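Local atomic coordinates of glycoside hydrolase family 81 (Clostridium thermocellum, PDB entry 6FOP), a protein that probably hydrolyses beta-1,3-glucans such as laminarin, as a family 81 glucanase of the bacterial cellulosome. Residues 468-473 and 521-526; 453-458 and 499-504. All blocks are in the same frame, centred on the assembly; numbering follows the deposited sequence. Where two conformers were deposited one is given.

Interaction 1. Residues 468-473 and 521-526. With CA (calcium ion), chain B.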
loop_
_atom_site.group_PDB
_atom_site.type_symbol
_atom_site.label_atom_id
_atom_site.label_comp_id
_atom_site.label_asym_id
_atom_site.label_seq_id
_atom_site.Cartn_x
_atom_site.Cartn_y
_atom_site.Cartn_z
ATOM N N ARG A 468 -7.371 -3.128 4.897
ATOM C CA ARG A 468 -6.474 -2.762 5.984
ATOM C C ARG A 468 -5.156 -2.161 5.537
ATOM O O ARG A 468 -4.908 -0.953 5.709
ATOM C CB ARG A 468 -6.222 -3.919 6.957
ATOM C CG ARG A 468 -5.441 -3.507 8.195
ATOM C CD ARG A 468 -4.910 -4.675 9.001
ATOM N NE ARG A 468 -5.977 -5.598 9.357
ATOM C CZ ARG A 468 -6.827 -5.440 10.373
ATOM N NH1 ARG A 468 -6.766 -4.378 11.191
ATOM N NH2 ARG A 468 -7.788 -6.329 10.561
ATOM N N ASN A 469 -4.261 -2.975 4.960
ATOM C CA ASN A 469 -2.917 -2.457 4.709
ATOM C C ASN A 469 -2.803 -1.473 3.544
ATOM O O ASN A 469 -1.936 -0.584 3.572
ATOM C CB ASN A 469 -1.918 -3.581 4.581
ATOM C CG ASN A 469 -1.754 -4.314 5.889
ATOM O OD1 ASN A 469 -2.482 -5.290 6.133
ATOM N ND2 ASN A 469 -0.867 -3.854 6.744
ATOM N N PHE A 470 -3.694 -1.574 2.560
ATOM C CA PHE A 470 -3.598 -0.743 1.373
ATOM C C PHE A 470 -4.186 0.633 1.644
ATOM O O PHE A 470 -5.285 0.710 2.218
ATOM C CB PHE A 470 -4.308 -1.383 0.203
ATOM C CG PHE A 470 -4.013 -0.719 -1.111
ATOM C CD1 PHE A 470 -2.734 -0.835 -1.683
ATOM C CD2 PHE A 470 -4.980 -0.044 -1.811
ATOM C CE1 PHE A 470 -2.447 -0.244 -2.902
ATOM C CE2 PHE A 470 -4.692 0.531 -3.038
ATOM C CZ PHE A 470 -3.419 0.429 -3.580
ATOM N N ASP A 471 -3.523 1.694 1.183
ATOM C CA ASP A 471 -4.030 3.092 1.248
ATOM C C ASP A 471 -4.491 3.423 -0.183
ATOM O O ASP A 471 -3.669 3.576 -1.093
ATOM C CB ASP A 471 -2.903 4.004 1.678
ATOM C CG ASP A 471 -3.299 5.478 1.776
ATOM O OD1 ASP A 471 -4.150 5.911 0.967
ATOM O OD2 ASP A 471 -2.649 6.180 2.598
ATOM N N PRO A 472 -5.804 3.515 -0.396
ATOM C CA PRO A 472 -6.292 3.725 -1.766
ATOM C C PRO A 472 -5.820 5.002 -2.448
ATOM O O PRO A 472 -5.785 5.074 -3.686
ATOM C CB PRO A 472 -7.815 3.708 -1.619
ATOM C CG PRO A 472 -8.078 3.076 -0.314
ATOM C CD PRO A 472 -6.915 3.343 0.563
ATOM N N TYR A 473 -5.518 6.026 -1.655
ATOM C CA TYR A 473 -5.186 7.324 -2.225
ATOM C C TYR A 473 -3.684 7.488 -2.459
ATOM O O TYR A 473 -3.270 7.992 -3.504
ATOM C CB TYR A 473 -5.816 8.510 -1.459
ATOM C CG TYR A 473 -6.161 9.688 -2.337
ATOM C CD1 TYR A 473 -5.239 10.714 -2.552
ATOM C CD2 TYR A 473 -7.419 9.802 -2.892
ATOM C CE1 TYR A 473 -5.557 11.788 -3.344
ATOM C CE2 TYR A 473 -7.741 10.895 -3.689
ATOM C CZ TYR A 473 -6.818 11.914 -3.878
ATOM O OH TYR A 473 -7.137 13.007 -4.674
ATOM N N ILE A 521 -6.095 -7.646 -8.682
ATOM C CA ILE A 521 -5.643 -6.862 -9.820
ATOM C C ILE A 521 -5.598 -5.389 -9.455
ATOM O O ILE A 521 -4.646 -4.680 -9.790
ATOM C CB ILE A 521 -6.447 -7.172 -11.092
ATOM C CG1 ILE A 521 -6.196 -8.627 -11.501
ATOM C CG2 ILE A 521 -6.110 -6.195 -12.214
ATOM C CD1 ILE A 521 -7.070 -9.124 -12.625
ATOM N N TYR A 522 -6.630 -4.920 -8.771
ATOM C CA TYR A 522 -6.670 -3.541 -8.256
ATOM C C TYR A 522 -5.466 -3.217 -7.372
ATOM O O TYR A 522 -4.727 -2.226 -7.575
ATOM C CB TYR A 522 -8.005 -3.315 -7.517
ATOM C CG TYR A 522 -8.035 -2.132 -6.549
ATOM C CD1 TYR A 522 -8.027 -0.825 -7.022
ATOM C CD2 TYR A 522 -8.017 -2.323 -5.178
ATOM C CE1 TYR A 522 -8.041 0.261 -6.154
ATOM C CE2 TYR A 522 -8.005 -1.234 -4.313
ATOM C CZ TYR A 522 -8.023 0.035 -4.803
ATOM O OH TYR A 522 -8.009 1.099 -3.928
ATOM N N LEU A 523 -5.255 -4.061 -6.363
ATOM C CA LEU A 523 -4.142 -3.833 -5.429
ATOM C C LEU A 523 -2.791 -3.894 -6.100
ATOM O O LEU A 523 -1.937 -3.030 -5.897
ATOM C CB LEU A 523 -4.224 -4.814 -4.262
ATOM C CG LEU A 523 -5.488 -4.723 -3.402
ATOM C CD1 LEU A 523 -5.624 -5.947 -2.500
ATOM C CD2 LEU A 523 -5.462 -3.446 -2.554
ATOM N N TYR A 524 -2.577 -4.966 -6.851
ATOM C CA TYR A 524 -1.313 -5.199 -7.520
ATOM C C TYR A 524 -0.964 -4.085 -8.487
ATOM O O TYR A 524 0.133 -3.509 -8.443
ATOM C CB TYR A 524 -1.396 -6.544 -8.268
ATOM C CG TYR A 524 -0.191 -6.868 -9.124
ATOM C CD1 TYR A 524 0.948 -7.460 -8.591
ATOM C CD2 TYR A 524 -0.182 -6.549 -10.469
ATOM C CE1 TYR A 524 2.052 -7.730 -9.399
ATOM C CE2 TYR A 524 0.908 -6.842 -11.274
ATOM C CZ TYR A 524 2.023 -7.424 -10.737
ATOM O OH TYR A 524 3.091 -7.694 -11.547
ATOM N N THR A 525 -1.888 -3.773 -9.387
ATOM C CA THR A 525 -1.626 -2.787 -10.417
ATOM C C THR A 525 -1.352 -1.418 -9.806
ATOM O O THR A 525 -0.431 -0.708 -10.203
ATOM C CB THR A 525 -2.802 -2.760 -11.404
ATOM O OG1 THR A 525 -3.027 -4.096 -11.932
ATOM C CG2 THR A 525 -2.523 -1.831 -12.551
ATOM N N THR A 526 -2.167 -1.058 -8.807
ATOM C CA THR A 526 -2.008 0.263 -8.208
ATOM C C THR A 526 -0.693 0.342 -7.408
ATOM O O THR A 526 0.062 1.307 -7.565
ATOM C CB THR A 526 -3.195 0.600 -7.326
ATOM O OG1 THR A 526 -4.414 0.493 -8.069
ATOM C CG2 THR A 526 -3.056 2.037 -6.813
HETATM CA CA CA B . -6.028 0.854 4.418
HETATM O O HOH W 1 -3.707 1.532 4.607
HETATM O O HOH W 2 -6.849 3.121 -5.231
HETATM O O HOH W 3 -6.047 3.280 4.222
HETATM O O HOH W 4 -6.594 1.215 6.701
HETATM O O HOH W 5 -8.353 1.259 4.037
#

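Interaction 2. Residues 453-458 and 499-504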
loop_
_atom_site.group_PDB
_atom_site.type_symbol
_atom_site.label_atom_id
_atom_site.label_comp_id
_atom_site.label_asym_id
_atom_site.label_seq_id
_atom_site.Cartn_x
_atom_site.Cartn_y
_atom_site.Cartn_z
ATOM N N ASP A 453 -8.493 -10.197 6.456
ATOM C CA ASP A 453 -7.749 -9.452 7.442
ATOM C C ASP A 453 -6.901 -8.346 6.795
ATOM O O ASP A 453 -6.847 -7.239 7.323
ATOM C CB ASP A 453 -6.851 -10.350 8.296
ATOM C CG ASP A 453 -6.108 -9.562 9.359
ATOM O OD1 ASP A 453 -6.760 -9.116 10.351
ATOM O OD2 ASP A 453 -4.889 -9.362 9.187
ATOM N N ILE A 454 -6.247 -8.632 5.655
ATOM C CA ILE A 454 -5.329 -7.663 5.065
ATOM C C ILE A 454 -5.941 -6.780 3.993
ATOM O O ILE A 454 -5.427 -5.689 3.748
ATOM C CB ILE A 454 -4.065 -8.337 4.514
ATOM C CG1 ILE A 454 -4.346 -9.251 3.295
ATOM C CG2 ILE A 454 -3.368 -9.081 5.657
ATOM C CD1 ILE A 454 -3.083 -9.838 2.676
ATOM N N ALA A 455 -7.053 -7.216 3.412
ATOM C CA ALA A 455 -7.604 -6.641 2.182
ATOM C C ALA A 455 -9.104 -6.950 2.033
ATOM O O ALA A 455 -9.567 -7.284 0.964
ATOM C CB ALA A 455 -6.818 -7.111 0.973
ATOM N N ASN A 456 -9.864 -6.749 3.114
ATOM C CA ASN A 456 -11.309 -6.972 3.045
ATOM C C ASN A 456 -11.917 -5.991 2.011
ATOM O O ASN A 456 -11.690 -4.777 2.084
ATOM C CB ASN A 456 -11.967 -6.786 4.403
ATOM C CG ASN A 456 -13.448 -7.096 4.391
ATOM O OD1 ASN A 456 -13.964 -7.791 3.507
ATOM N ND2 ASN A 456 -14.159 -6.517 5.345
ATOM N N TRP A 457 -12.685 -6.526 1.091
ATOM C CA TRP A 457 -13.334 -5.791 -0.012
ATOM C C TRP A 457 -14.817 -5.500 0.278
ATOM O O TRP A 457 -15.450 -4.790 -0.496
ATOM C CB TRP A 457 -13.228 -6.613 -1.308
ATOM C CG TRP A 457 -13.981 -7.911 -1.226
ATOM C CD1 TRP A 457 -15.264 -8.119 -1.609
ATOM C CD2 TRP A 457 -13.523 -9.139 -0.671
ATOM N NE1 TRP A 457 -15.640 -9.403 -1.365
ATOM C CE2 TRP A 457 -14.591 -10.060 -0.777
ATOM C CE3 TRP A 457 -12.301 -9.574 -0.120
ATOM C CZ2 TRP A 457 -14.482 -11.378 -0.337
ATOM C CZ3 TRP A 457 -12.209 -10.866 0.330
ATOM C CH2 TRP A 457 -13.288 -11.758 0.211
ATOM N N ASP A 458 -15.365 -6.112 1.324
ATOM C CA ASP A 458 -16.804 -6.096 1.582
ATOM C C ASP A 458 -17.089 -5.156 2.763
ATOM O O ASP A 458 -16.839 -5.486 3.932
ATOM C CB ASP A 458 -17.287 -7.503 1.875
ATOM C CG ASP A 458 -18.790 -7.571 2.113
ATOM O OD1 ASP A 458 -19.481 -6.518 2.183
ATOM O OD2 ASP A 458 -19.306 -8.698 2.220
ATOM N N ASN A 499 3.690 -9.140 -3.195
ATOM C CA ASN A 499 3.583 -10.592 -3.079
ATOM C C ASN A 499 2.196 -10.996 -2.601
ATOM O O ASN A 499 1.609 -11.977 -3.100
ATOM C CB ASN A 499 4.625 -11.096 -2.100
ATOM C CG ASN A 499 4.652 -12.609 -1.974
ATOM O OD1 ASN A 499 4.720 -13.335 -2.977
ATOM N ND2 ASN A 499 4.632 -13.088 -0.744
ATOM N N ALA A 500 1.651 -10.275 -1.611
ATOM C CA ALA A 500 0.292 -10.596 -1.159
ATOM C C ALA A 500 -0.718 -10.364 -2.275
ATOM O O ALA A 500 -1.644 -11.152 -2.482
ATOM C CB ALA A 500 -0.077 -9.782 0.059
ATOM N N TRP A 501 -0.558 -9.274 -3.009
ATOM C CA TRP A 501 -1.526 -8.925 -4.023
ATOM C C TRP A 501 -1.527 -9.889 -5.189
ATOM O O TRP A 501 -2.604 -10.332 -5.642
ATOM C CB TRP A 501 -1.344 -7.489 -4.492
ATOM C CG TRP A 501 -1.304 -6.452 -3.415
ATOM C CD1 TRP A 501 -0.674 -5.265 -3.520
ATOM C CD2 TRP A 501 -1.855 -6.492 -2.068
ATOM N NE1 TRP A 501 -0.842 -4.527 -2.376
ATOM C CE2 TRP A 501 -1.542 -5.252 -1.459
ATOM C CE3 TRP A 501 -2.570 -7.433 -1.325
ATOM C CZ2 TRP A 501 -1.928 -4.938 -0.153
ATOM C CZ3 TRP A 501 -2.960 -7.113 -0.019
ATOM C CH2 TRP A 501 -2.644 -5.874 0.546
ATOM N N GLN A 502 -0.337 -10.284 -5.638
ATOM C CA GLN A 502 -0.268 -11.314 -6.705
ATOM C C GLN A 502 -0.872 -12.629 -6.258
ATOM O O GLN A 502 -1.525 -13.312 -7.034
ATOM C CB GLN A 502 1.146 -11.460 -7.272
ATOM C CG GLN A 502 2.182 -12.092 -6.341
ATOM C CD GLN A 502 2.280 -13.589 -6.454
ATOM O OE1 GLN A 502 2.024 -14.172 -7.503
ATOM N NE2 GLN A 502 2.710 -14.210 -5.364
ATOM N N ALA A 503 -0.641 -12.989 -5.000
ATOM C CA ALA A 503 -1.235 -14.210 -4.483
ATOM C C ALA A 503 -2.760 -14.149 -4.509
ATOM O O ALA A 503 -3.410 -15.158 -4.778
ATOM C CB ALA A 503 -0.748 -14.484 -3.065
ATOM N N ILE A 504 -3.337 -12.978 -4.188
ATOM C CA ILE A 504 -4.789 -12.789 -4.261
ATOM C C ILE A 504 -5.304 -12.951 -5.697
ATOM O O ILE A 504 -6.343 -13.592 -5.936
ATOM C CB ILE A 504 -5.184 -11.439 -3.646
ATOM C CG1 ILE A 504 -4.955 -11.474 -2.131
ATOM C CG2 ILE A 504 -6.645 -11.141 -3.908
ATOM C CD1 ILE A 504 -5.198 -10.160 -1.435
#

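Interaction 1. Residues 468-473 and 521-526
Tyr522 O takes two bonds from Thr526, one of them from OG1 at 2.8 Å and the other from the backbone N, the two donors arriving from opposite faces of its carbonyl plane. With OG1 tied back to the helix in this way, Thr526 CG2 is left to meet Phe470 CZ at 3.6 Å, in the plane of the ring and at its edge. Phe470 CB points toward helix 514-534, and CG, anti to the backbone N (chi1 -168°), lies against Leu523 CD2 at 3.4 Å; this methyl sits over one ring face, displaced toward the rim, a CH-pi contact. Tyr522 inclines its ring against that of Phe470 with the planes at 75°, and its OH also touches Pro472 CB at 3.5 Å. A water joins the segments, 2.7 Å from Tyr522 OH and donating to Pro472 O. Trp232 of strand 223-235 stacks on the Tyr522 ring. Arg468 O (2.5 Å) and Phe470 O (2.3 Å) bind a calcium ion with Leu467 O and four waters: a seven-ligand site on the backbone whose Phe470 side chain packs on helix 514-534, within the C-terminal domain of family 81, of the six-hairpin clan.

Interaction 2. Residues 453-458 and 499-504
Ile454 and Ala500 face each other with CA atoms 8.9 Å apart, and Ala455 and Trp501 follow at 9.0 Å, where segment 453-458 passes from helix 440-455 into a loop beside the continuous helix 494-511. No hydrogen bond links the two; the contact is wholly apolar and buried. Ile454 carries the largest share of it: its CG1 sits between the backbone N and the carbonyl carbon (chi1 67°), and the extended chain beyond brings CD1 to 3.8 Å from Trp501 CZ3 and 4.0 Å from Ala500 CB. The same corner of the indole receives the methyl of the next residue, Ala455 CB lying 4.0 Å from Trp501 CZ3, while Ile504 CD1, about one helical turn on, approaches Ala455 CB at 4.2 Å. Trp501 NE1 is hydrogen-bonded to Glu527, so the polar side of this ring is satisfied by helix 514-534. Beyond the contact the chain turns at Asn456, whose OD1 accepts from Asp458 N at 3.1 Å, with the donor well above the carbonyl plane, and also from Lys452. An Asx turn thus follows a helix packed on its neighbour by aliphatic side chains and the Trp501 indole, consistent with the (alpha/alpha)6 barrel of the six-hairpin clan.

From the N terminus the segments come in the order 453-458, 468-473, 499-504, 521-526, so the two contacts cross. Interaction 2 closes the loop from helix 440-455 to helix 494-511; interaction 1 starts within that loop, at the calcium-binding turn, and closes beyond it on helix 514-534. The early pair is joined by a salt bridge, Arg468 NH2 to Asp453 OD1 at 3.0 Å, and by a probable hydrogen bond from Asn469 N to Ile454 O. The late pair packs directly, with Leu523 CB 3.5 Å from Trp501 CG. Three successive helices and the short strand 470-471 are thereby tied into one buried cluster near the centre of the chain.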